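Local coordinates for protein Fc fragment of IgE receptor II (Bos taurus, PDB 6PWS) that binds mannose-type sugars through calcium in its C-type carbohydrate-recognition domain and, as CD23, probably serves as a receptor for IgE, at residues Thr8-Trp13 and Cys128-Thr133; His48-Gln53 and Leu86-Trp91; Arg70-Glu75 and Gly102-Met107. One frame throughout, in Å; residues are numbered along the deposited sequence. Where two conformers were deposited one is given.

Contact 1: Thr8-Trp13 and Cys128-Thr133; sequences TCPEAW and CDRLAT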
loop_
_atom_site.group_PDB
_atom_site.type_symbol
_atom_site.label_atom_id
_atom_site.label_comp_id
_atom_site.label_asym_id
_atom_site.label_seq_id
_atom_site.Cartn_x
_atom_site.Cartn_y
_atom_site.Cartn_z
ATOM N N THR A 8 -10.999 14.729 -9.993
ATOM C CA THR A 8 -10.899 15.563 -8.805
ATOM C C THR A 8 -10.507 14.719 -7.601
ATOM O O THR A 8 -10.983 13.591 -7.430
ATOM C CB THR A 8 -12.229 16.274 -8.553
ATOM O OG1 THR A 8 -12.467 17.201 -9.617
ATOM C CG2 THR A 8 -12.211 17.023 -7.234
ATOM N N CYS A 9 -9.623 15.269 -6.782
ATOM C CA CYS A 9 -9.143 14.632 -5.569
ATOM C C CYS A 9 -9.266 15.607 -4.412
ATOM O O CYS A 9 -9.281 16.827 -4.613
ATOM C CB CYS A 9 -7.674 14.222 -5.737
ATOM S SG CYS A 9 -7.397 12.961 -7.002
ATOM N N PRO A 10 -9.341 15.101 -3.180
ATOM C CA PRO A 10 -9.331 16.000 -2.025
ATOM C C PRO A 10 -8.019 16.770 -1.958
ATOM O O PRO A 10 -6.997 16.378 -2.531
ATOM C CB PRO A 10 -9.491 15.053 -0.827
ATOM C CG PRO A 10 -9.988 13.762 -1.397
ATOM C CD PRO A 10 -9.409 13.685 -2.773
ATOM N N GLU A 11 -8.063 17.899 -1.257
ATOM C CA GLU A 11 -6.859 18.681 -1.030
ATOM C C GLU A 11 -5.771 17.787 -0.447
ATOM O O GLU A 11 -6.025 16.970 0.441
ATOM C CB GLU A 11 -7.170 19.825 -0.066
ATOM C CG GLU A 11 -6.026 20.803 0.120
ATOM C CD GLU A 11 -6.369 21.925 1.078
ATOM O OE1 GLU A 11 -7.557 22.055 1.443
ATOM O OE2 GLU A 11 -5.446 22.673 1.466
ATOM N N ALA A 12 -4.556 17.934 -0.968
ATOM C CA ALA A 12 -3.347 17.234 -0.553
ATOM C C ALA A 12 -3.193 15.861 -1.216
ATOM O O ALA A 12 -2.123 15.264 -1.096
ATOM C CB ALA A 12 -3.196 17.097 0.975
ATOM N N TRP A 13 -4.200 15.363 -1.924
ATOM C CA TRP A 13 -4.121 14.098 -2.641
ATOM C C TRP A 13 -3.679 14.336 -4.086
ATOM O O TRP A 13 -3.781 15.448 -4.612
ATOM C CB TRP A 13 -5.483 13.405 -2.624
ATOM C CG TRP A 13 -5.955 12.943 -1.275
ATOM C CD1 TRP A 13 -6.240 13.715 -0.192
ATOM C CD2 TRP A 13 -6.242 11.592 -0.891
ATOM N NE1 TRP A 13 -6.673 12.934 0.852
ATOM C CE2 TRP A 13 -6.681 11.622 0.446
ATOM C CE3 TRP A 13 -6.152 10.357 -1.545
ATOM C CZ2 TRP A 13 -7.036 10.459 1.140
ATOM C CZ3 TRP A 13 -6.495 9.207 -0.857
ATOM C CH2 TRP A 13 -6.935 9.268 0.470
ATOM N N CYS A 128 -2.302 5.823 0.763
ATOM C CA CYS A 128 -3.734 5.597 0.687
ATOM C C CYS A 128 -4.231 5.857 -0.728
ATOM O O CYS A 128 -3.620 6.620 -1.490
ATOM C CB CYS A 128 -4.523 6.548 1.604
ATOM S SG CYS A 128 -3.828 6.866 3.241
ATOM N N ASP A 129 -5.394 5.289 -1.050
ATOM C CA ASP A 129 -6.081 5.645 -2.282
ATOM C C ASP A 129 -7.573 5.849 -2.043
ATOM O O ASP A 129 -8.133 5.525 -0.985
ATOM C CB ASP A 129 -5.778 4.687 -3.459
ATOM C CG ASP A 129 -6.357 3.281 -3.306
ATOM O OD1 ASP A 129 -7.347 3.104 -2.580
ATOM O OD2 ASP A 129 -5.794 2.358 -3.953
ATOM N N ARG A 130 -8.179 6.453 -3.064
ATOM C CA ARG A 130 -9.595 6.726 -3.197
ATOM C C ARG A 130 -9.889 6.776 -4.689
ATOM O O ARG A 130 -8.993 7.003 -5.510
ATOM C CB ARG A 130 -9.961 8.120 -2.680
ATOM C CG ARG A 130 -10.185 8.229 -1.202
ATOM C CD ARG A 130 -10.361 9.689 -0.774
ATOM N NE ARG A 130 -11.423 10.406 -1.487
ATOM C CZ ARG A 130 -12.699 10.478 -1.103
ATOM N NH1 ARG A 130 -13.117 9.856 -0.006
ATOM N NH2 ARG A 130 -13.569 11.180 -1.824
ATOM N N LEU A 131 -11.151 6.596 -5.052
ATOM C CA LEU A 131 -11.555 6.869 -6.421
ATOM C C LEU A 131 -11.646 8.375 -6.635
ATOM O O LEU A 131 -12.071 9.122 -5.749
ATOM C CB LEU A 131 -12.915 6.245 -6.717
ATOM C CG LEU A 131 -12.999 4.740 -6.473
ATOM C CD1 LEU A 131 -14.394 4.233 -6.817
ATOM C CD2 LEU A 131 -11.936 3.991 -7.258
ATOM N N ALA A 132 -11.235 8.828 -7.810
ATOM C CA ALA A 132 -11.393 10.236 -8.136
ATOM C C ALA A 132 -12.875 10.552 -8.328
ATOM O O ALA A 132 -13.667 9.700 -8.743
ATOM C CB ALA A 132 -10.617 10.568 -9.403
ATOM N N THR A 133 -13.247 11.784 -7.996
ATOM C CA THR A 133 -14.610 12.271 -8.134
ATOM C C THR A 133 -14.669 13.256 -9.297
ATOM O O THR A 133 -13.664 13.536 -9.961
ATOM C CB THR A 133 -15.085 12.902 -6.823
ATOM O OG1 THR A 133 -14.218 13.986 -6.468
ATOM C CG2 THR A 133 -15.087 11.870 -5.702
HETATM O O HOH W 1 -12.343 13.920 -4.514
#
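Thr8 and Thr133 form a single antiparallel hydrogen-bonded pair, their CA atoms 5.0 Å apart. Both bonds of the pair are present: Thr8 N donates to Thr133 O at 2.9 Å, and Thr133 N donates to Thr8 O at 3.0 Å. Beyond this pair the backbones diverge. Residues 10-13 make a type II beta turn, while 128-131 is a strand. The CA atoms of Trp13 and Asp129 are 8.7 Å apart, and side chains bridge that distance.

The six-membered ring of Trp13 carries most of this. Arg130 CD lies over one face, 3.9 Å from the centroid of that ring and 19° off its normal, a CH-pi contact. Pro10 CG lies over the same face, also toward the rim. The Arg130 chain bends at chi3 (55°), which places NE 3.7 Å from Pro10 CG. The guanidinium plane is turned 73° from the indole, and its NH1 bonds to His41 O. Cys128 CB adds an apolar contact, 3.8 Å from Trp13 CH2, and the backbone of Asp129 meets the ring edge. At the other end a water reinforces the threonine pair. It lies 2.7 Å from Thr133 OG1 and donates to Thr8 O.

The contact joins the two ends of the domain, as in long-form C-type lectin domains with an N-terminal hairpin. The Cys9-Cys20 disulfide binds segment 8-13 to strand 19-25, which itself pairs with strand 123-131. Trp13 also meets Tyr22 of strand 19-25, and the Cys37-Cys128 disulfide ties the C-terminal strand to helix 30-39.

Contact 2: His48-Gln53 and Leu86-Trp91; sequences HSPEEQ and LDYSNW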
loop_
_atom_site.group_PDB
_atom_site.type_symbol
_atom_site.label_atom_id
_atom_site.label_comp_id
_atom_site.label_asym_id
_atom_site.label_seq_id
_atom_site.Cartn_x
_atom_site.Cartn_y
_atom_site.Cartn_z
ATOM N N HIS A 48 -3.097 -2.531 -9.187
ATOM C CA HIS A 48 -3.691 -3.444 -10.155
ATOM C C HIS A 48 -3.138 -3.346 -11.569
ATOM O O HIS A 48 -3.715 -3.954 -12.484
ATOM C CB HIS A 48 -5.217 -3.297 -10.158
ATOM C CG HIS A 48 -5.830 -3.758 -8.880
ATOM N ND1 HIS A 48 -5.869 -5.090 -8.528
ATOM C CD2 HIS A 48 -6.356 -3.080 -7.833
ATOM C CE1 HIS A 48 -6.421 -5.215 -7.336
ATOM N NE2 HIS A 48 -6.730 -4.012 -6.893
ATOM N N SER A 49 -2.018 -2.660 -11.780
ATOM C CA SER A 49 -1.432 -2.603 -13.114
ATOM C C SER A 49 0.008 -2.135 -13.003
ATOM O O SER A 49 0.387 -1.481 -12.021
ATOM C CB SER A 49 -2.209 -1.638 -14.024
ATOM O OG SER A 49 -2.048 -0.297 -13.602
ATOM N N PRO A 50 0.812 -2.387 -14.042
ATOM C CA PRO A 50 2.175 -1.846 -14.049
ATOM C C PRO A 50 2.199 -0.325 -14.111
ATOM O O PRO A 50 3.124 0.292 -13.573
ATOM C CB PRO A 50 2.814 -2.504 -15.286
ATOM C CG PRO A 50 1.668 -2.892 -16.156
ATOM C CD PRO A 50 0.553 -3.264 -15.206
ATOM N N GLU A 51 1.218 0.300 -14.763
ATOM C CA GLU A 51 1.197 1.759 -14.847
ATOM C C GLU A 51 0.934 2.374 -13.476
ATOM O O GLU A 51 1.565 3.371 -13.091
ATOM C CB GLU A 51 0.136 2.201 -15.856
ATOM C CG GLU A 51 0.408 1.767 -17.299
ATOM C CD GLU A 51 0.045 0.311 -17.623
ATOM O OE1 GLU A 51 -0.657 -0.356 -16.827
ATOM O OE2 GLU A 51 0.474 -0.162 -18.702
ATOM N N GLU A 52 0.007 1.783 -12.721
ATOM C CA GLU A 52 -0.253 2.247 -11.363
ATOM C C GLU A 52 0.969 2.022 -10.480
ATOM O O GLU A 52 1.361 2.899 -9.696
ATOM C CB GLU A 52 -1.492 1.536 -10.818
ATOM C CG GLU A 52 -1.910 1.993 -9.436
ATOM C CD GLU A 52 -3.262 1.443 -9.001
ATOM O OE1 GLU A 52 -3.637 0.320 -9.438
ATOM O OE2 GLU A 52 -3.943 2.144 -8.215
ATOM N N GLN A 53 1.592 0.842 -10.587
ATOM C CA GLN A 53 2.809 0.610 -9.822
ATOM C C GLN A 53 3.888 1.626 -10.177
ATOM O O GLN A 53 4.593 2.115 -9.293
ATOM C CB GLN A 53 3.325 -0.810 -10.042
ATOM C CG GLN A 53 4.606 -1.094 -9.254
ATOM C CD GLN A 53 4.385 -1.044 -7.752
ATOM O OE1 GLN A 53 3.567 -1.794 -7.219
ATOM N NE2 GLN A 53 5.119 -0.181 -7.063
ATOM N N LEU A 86 -6.099 -10.568 -7.294
ATOM C CA LEU A 86 -4.636 -10.592 -7.240
ATOM C C LEU A 86 -4.109 -10.674 -8.677
ATOM O O LEU A 86 -3.605 -11.696 -9.145
ATOM C CB LEU A 86 -4.163 -11.769 -6.395
ATOM C CG LEU A 86 -4.731 -11.869 -4.978
ATOM C CD1 LEU A 86 -4.054 -13.016 -4.233
ATOM C CD2 LEU A 86 -4.600 -10.548 -4.204
ATOM N N ASP A 87 -4.264 -9.556 -9.398
ATOM C CA ASP A 87 -4.087 -9.539 -10.846
ATOM C C ASP A 87 -2.797 -8.870 -11.306
ATOM O O ASP A 87 -2.475 -8.931 -12.502
ATOM C CB ASP A 87 -5.324 -8.924 -11.527
ATOM C CG ASP A 87 -5.736 -7.564 -10.966
ATOM O OD1 ASP A 87 -4.934 -6.910 -10.268
ATOM O OD2 ASP A 87 -6.887 -7.152 -11.237
ATOM N N TYR A 88 -2.032 -8.277 -10.396
ATOM C CA TYR A 88 -0.765 -7.631 -10.712
ATOM C C TYR A 88 0.127 -7.762 -9.486
ATOM O O TYR A 88 -0.326 -7.463 -8.372
ATOM C CB TYR A 88 -0.959 -6.131 -11.048
ATOM C CG TYR A 88 0.383 -5.440 -11.097
ATOM C CD1 TYR A 88 1.213 -5.556 -12.214
ATOM C CD2 TYR A 88 0.880 -4.786 -9.984
ATOM C CE1 TYR A 88 2.492 -5.018 -12.215
ATOM C CE2 TYR A 88 2.149 -4.251 -9.968
ATOM C CZ TYR A 88 2.955 -4.371 -11.085
ATOM O OH TYR A 88 4.217 -3.851 -11.015
ATOM N N SER A 89 1.394 -8.152 -9.663
ATOM C CA SER A 89 2.321 -8.168 -8.538
ATOM C C SER A 89 3.633 -7.466 -8.869
ATOM O O SER A 89 4.057 -7.385 -10.025
ATOM C CB SER A 89 2.607 -9.585 -8.034
ATOM O OG SER A 89 3.186 -10.390 -9.048
ATOM N N ASN A 90 4.301 -7.010 -7.809
ATOM C CA ASN A 90 5.615 -6.388 -7.904
ATOM C C ASN A 90 6.514 -6.861 -6.770
ATOM O O ASN A 90 7.250 -6.065 -6.175
ATOM C CB ASN A 90 5.505 -4.865 -7.925
ATOM C CG ASN A 90 6.777 -4.198 -8.380
ATOM O OD1 ASN A 90 7.429 -4.672 -9.315
ATOM N ND2 ASN A 90 7.134 -3.078 -7.748
ATOM N N TRP A 91 6.487 -8.161 -6.455
ATOM C CA TRP A 91 7.277 -8.682 -5.351
ATOM C C TRP A 91 8.773 -8.525 -5.595
ATOM O O TRP A 91 9.289 -8.889 -6.658
ATOM C CB TRP A 91 6.977 -10.173 -5.159
ATOM C CG TRP A 91 5.578 -10.482 -4.729
ATOM C CD1 TRP A 91 4.621 -11.142 -5.452
ATOM C CD2 TRP A 91 4.978 -10.159 -3.462
ATOM N NE1 TRP A 91 3.462 -11.245 -4.723
ATOM C CE2 TRP A 91 3.655 -10.652 -3.499
ATOM C CE3 TRP A 91 5.442 -9.538 -2.290
ATOM C CZ2 TRP A 91 2.797 -10.560 -2.402
ATOM C CZ3 TRP A 91 4.584 -9.442 -1.202
ATOM C CH2 TRP A 91 3.275 -9.944 -1.272
HETATM O O HOH W 2 -6.011 -5.125 -13.520
#
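His48 ND1 donates to Asp87 OD1 at 2.7 Å, in a nearly straight bond of 169°. The oxygen lies in the imidazole plane and is met on its syn side, somewhat out of the carboxylate plane. Ring and carboxylate planes stand 90° apart. A water that donates to His48 O gives a weak second bond to Asp87 OD2.

With CG anti to the backbone N (chi1 169°), Tyr88 lays the loop between strands 79-80 and 105-108 of this C-type lectin domain on the start of helix 50-59. Ser49 C sits 3.7 Å above the ring centre, and Pro50 CD is 3.8 Å from Tyr88 CD1. The phenol end reaches the aliphatic part of Gln53, with Tyr88 OH 3.3 Å from Gln53 CG. Asn90 ND2 packs 3.4 Å from Gln53 CD. Their polar ends are used elsewhere: Gln53 OE1 accepts from Trp114 NE1, and Asn90 OD1 is bonded to Lys113 NZ.

Ser49 is the N-cap, and its OG accepts from Glu52 N at 3.1 Å. Glu52 OE1 in turn takes His48 N at 2.9 Å.

His48 NE2 is bonded to Asp82, so a carboxylate meets each ring nitrogen. This would probably favour a protonated imidazole.

Contact 3: Arg70-Glu75 and Gly102-Met107; sequences RDLDIE and GENCVM. With CA (calcium ion), chain C; CA (calcium ion), chain B; MMA (methyl alpha-D-mannopyranoside), chain D.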
loop_
_atom_site.group_PDB
_atom_site.type_symbol
_atom_site.label_atom_id
_atom_site.label_comp_id
_atom_site.label_asym_id
_atom_site.label_seq_id
_atom_site.Cartn_x
_atom_site.Cartn_y
_atom_site.Cartn_z
ATOM N N ARG A 70 -2.415 -7.747 2.681
ATOM C CA ARG A 70 -2.114 -8.486 3.902
ATOM C C ARG A 70 -2.586 -9.926 3.748
ATOM O O ARG A 70 -3.504 -10.206 2.978
ATOM C CB ARG A 70 -2.769 -7.830 5.134
ATOM C CG ARG A 70 -4.270 -8.056 5.321
ATOM C CD ARG A 70 -5.186 -7.411 4.266
ATOM N NE ARG A 70 -6.594 -7.656 4.606
ATOM C CZ ARG A 70 -7.658 -7.216 3.921
ATOM N NH1 ARG A 70 -7.484 -6.480 2.826
ATOM N NH2 ARG A 70 -8.891 -7.524 4.325
ATOM N N ASP A 71 -1.965 -10.831 4.524
ATOM C CA ASP A 71 -2.407 -12.221 4.636
ATOM C C ASP A 71 -2.666 -12.607 6.093
ATOM O O ASP A 71 -2.462 -13.754 6.491
ATOM C CB ASP A 71 -1.489 -13.238 3.952
ATOM C CG ASP A 71 -0.154 -13.470 4.652
ATOM O OD1 ASP A 71 0.331 -12.596 5.389
ATOM O OD2 ASP A 71 0.436 -14.557 4.421
ATOM N N LEU A 72 -3.154 -11.656 6.881
ATOM C CA LEU A 72 -3.480 -11.908 8.283
ATOM C C LEU A 72 -4.505 -13.028 8.480
ATOM O O LEU A 72 -4.377 -13.828 9.414
ATOM C CB LEU A 72 -3.990 -10.621 8.933
ATOM C CG LEU A 72 -2.900 -9.619 9.304
ATOM C CD1 LEU A 72 -3.456 -8.211 9.459
ATOM C CD2 LEU A 72 -2.208 -10.079 10.583
ATOM N N ASP A 73 -5.567 -13.067 7.677
ATOM C CA ASP A 73 -6.680 -13.970 7.991
ATOM C C ASP A 73 -6.360 -15.424 7.671
ATOM O O ASP A 73 -6.653 -16.323 8.467
ATOM C CB ASP A 73 -7.946 -13.528 7.264
ATOM C CG ASP A 73 -8.541 -12.259 7.840
ATOM O OD1 ASP A 73 -8.184 -11.888 8.986
ATOM O OD2 ASP A 73 -9.359 -11.632 7.133
ATOM N N ILE A 74 -5.793 -15.678 6.504
ATOM C CA ILE A 74 -5.313 -17.005 6.140
ATOM C C ILE A 74 -3.909 -16.818 5.594
ATOM O O ILE A 74 -3.720 -16.115 4.592
ATOM C CB ILE A 74 -6.204 -17.721 5.108
ATOM C CG1 ILE A 74 -7.589 -18.017 5.680
ATOM C CG2 ILE A 74 -5.529 -19.025 4.648
ATOM C CD1 ILE A 74 -8.555 -18.591 4.665
ATOM N N GLU A 75 -2.933 -17.443 6.241
ATOM C CA GLU A 75 -1.553 -17.338 5.811
ATOM C C GLU A 75 -1.434 -17.730 4.345
ATOM O O GLU A 75 -1.970 -18.753 3.908
ATOM C CB GLU A 75 -0.675 -18.230 6.682
ATOM C CG GLU A 75 0.798 -18.247 6.294
ATOM C CD GLU A 75 1.443 -16.862 6.258
ATOM O OE1 GLU A 75 1.031 -15.984 7.041
ATOM O OE2 GLU A 75 2.378 -16.654 5.445
ATOM N N GLY A 102 6.596 -14.757 11.354
ATOM C CA GLY A 102 5.433 -14.469 10.538
ATOM C C GLY A 102 5.402 -13.019 10.079
ATOM O O GLY A 102 5.550 -12.098 10.888
ATOM N N GLU A 103 5.202 -12.815 8.779
ATOM C CA GLU A 103 5.121 -11.489 8.165
ATOM C C GLU A 103 3.815 -11.438 7.388
ATOM O O GLU A 103 3.664 -12.150 6.388
ATOM C CB GLU A 103 6.310 -11.221 7.247
ATOM C CG GLU A 103 7.610 -11.158 8.017
ATOM C CD GLU A 103 8.793 -10.849 7.137
ATOM O OE1 GLU A 103 8.863 -11.385 6.008
ATOM O OE2 GLU A 103 9.652 -10.039 7.570
ATOM N N ASN A 104 2.869 -10.611 7.845
ATOM C CA ASN A 104 1.514 -10.694 7.314
ATOM C C ASN A 104 0.990 -9.392 6.733
ATOM O O ASN A 104 -0.171 -9.352 6.315
ATOM C CB ASN A 104 0.570 -11.279 8.361
ATOM C CG ASN A 104 1.126 -12.559 8.960
ATOM O OD1 ASN A 104 1.652 -13.422 8.254
ATOM N ND2 ASN A 104 1.030 -12.684 10.266
ATOM N N CYS A 105 1.834 -8.361 6.645
ATOM C CA CYS A 105 1.449 -7.047 6.136
ATOM C C CYS A 105 2.468 -6.635 5.083
ATOM O O CYS A 105 3.670 -6.800 5.289
ATOM C CB CYS A 105 1.438 -6.032 7.276
ATOM S SG CYS A 105 0.126 -6.356 8.509
ATOM N N VAL A 106 2.013 -6.073 3.966
ATOM C CA VAL A 106 2.912 -5.795 2.849
ATOM C C VAL A 106 3.293 -4.323 2.788
ATOM O O VAL A 106 2.465 -3.422 2.982
ATOM C CB VAL A 106 2.313 -6.285 1.518
ATOM C CG1 VAL A 106 3.276 -6.055 0.356
ATOM C CG2 VAL A 106 1.956 -7.763 1.614
ATOM N N MET A 107 4.574 -4.100 2.496
ATOM C CA MET A 107 5.163 -2.791 2.294
ATOM C C MET A 107 5.824 -2.726 0.922
ATOM O O MET A 107 6.184 -3.753 0.333
ATOM C CB MET A 107 6.241 -2.501 3.359
ATOM C CG MET A 107 7.467 -3.412 3.227
ATOM S SD MET A 107 8.709 -3.221 4.518
ATOM C CE MET A 107 9.343 -1.591 4.125
HETATM CA CA CA C . 2.290 -14.167 6.008
HETATM CA CA CA B . 9.580 -10.628 3.851
HETATM C C1 MMA D . 14.397 -9.109 6.682
HETATM C C2 MMA D . 12.963 -8.623 6.529
HETATM C C3 MMA D . 12.214 -9.623 5.731
HETATM C C4 MMA D . 12.818 -9.809 4.369
HETATM C C5 MMA D . 14.296 -10.182 4.467
HETATM C C6 MMA D . 14.927 -10.138 3.107
HETATM C C7 MMA D . 15.524 -11.037 7.480
HETATM O O1 MMA D . 14.325 -10.309 7.330
HETATM O O2 MMA D . 12.898 -7.350 5.862
HETATM O O3 MMA D . 10.848 -9.197 5.540
HETATM O O4 MMA D . 12.061 -10.817 3.702
HETATM O O5 MMA D . 15.038 -9.253 5.337
HETATM O O6 MMA D . 16.288 -10.457 3.224
HETATM O O HOH W 3 3.562 -13.989 4.021
#
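Asp71 and Asn104 are joined first by the backbone: Asp71 N donates to Asn104 O at 2.9 Å. Arg70 and Cys105 form an antiparallel non-hydrogen-bonded pair. Asn104 and Cys105 face Ala117 in a classic beta bulge.

Calcium is the main cross-link. One ion is held by both carboxylate oxygens of Asp71, with OD2 at 2.5 Å, and by both of Glu75, with OE1 at 2.4 Å. From the other segment come Glu103 O at 2.5 Å and the side chain of Asn104. A water and Asp98 complete the shell. Asp71 OD2 also accepts from Gly76 N.

Apolar contact is small. Leu72 CD2 is 3.8 Å from Asn104 CB, and Leu72 CD1 is 4.1 Å from Cys105 SG.

Glu103 also serves the sugar site. Its OE1 binds the second calcium at 2.4 Å and accepts from Ala99 N, and its OE2 lies 2.5 Å from O3 of the mannoside. That calcium takes O3 and O4 of the sugar, as in mannose-type C-type lectins with a Glu-Pro-Asn motif (Glu95 to Asn97).

Glu103 thus links both ions. Three carboxylates around the first would more than balance its charge and probably need the calcium to stay together.

From the N terminus, the chain first passes 8-13, whose partner 128-133 lies near the C terminus. Contact 1 thus closes a loop of 114 residues, and contacts 2 and 3 are nested inside it. Segment 48-53 opens contact 2 at helix 50-59. Segment 70-75 then opens contact 3 before 86-91 closes contact 2, and 102-107 closes contact 3 last. These two loops therefore cross. They touch where Trp91 CH2 packs on Val106 CG2. Contact 1 sets the N-terminal loop on strand 123-131, contact 2 ties the helix to the long loop, and contact 3 ties the loop after strand 69-70 to strand 105-108. The centres of contacts 1 and 3 are about 27 Å apart.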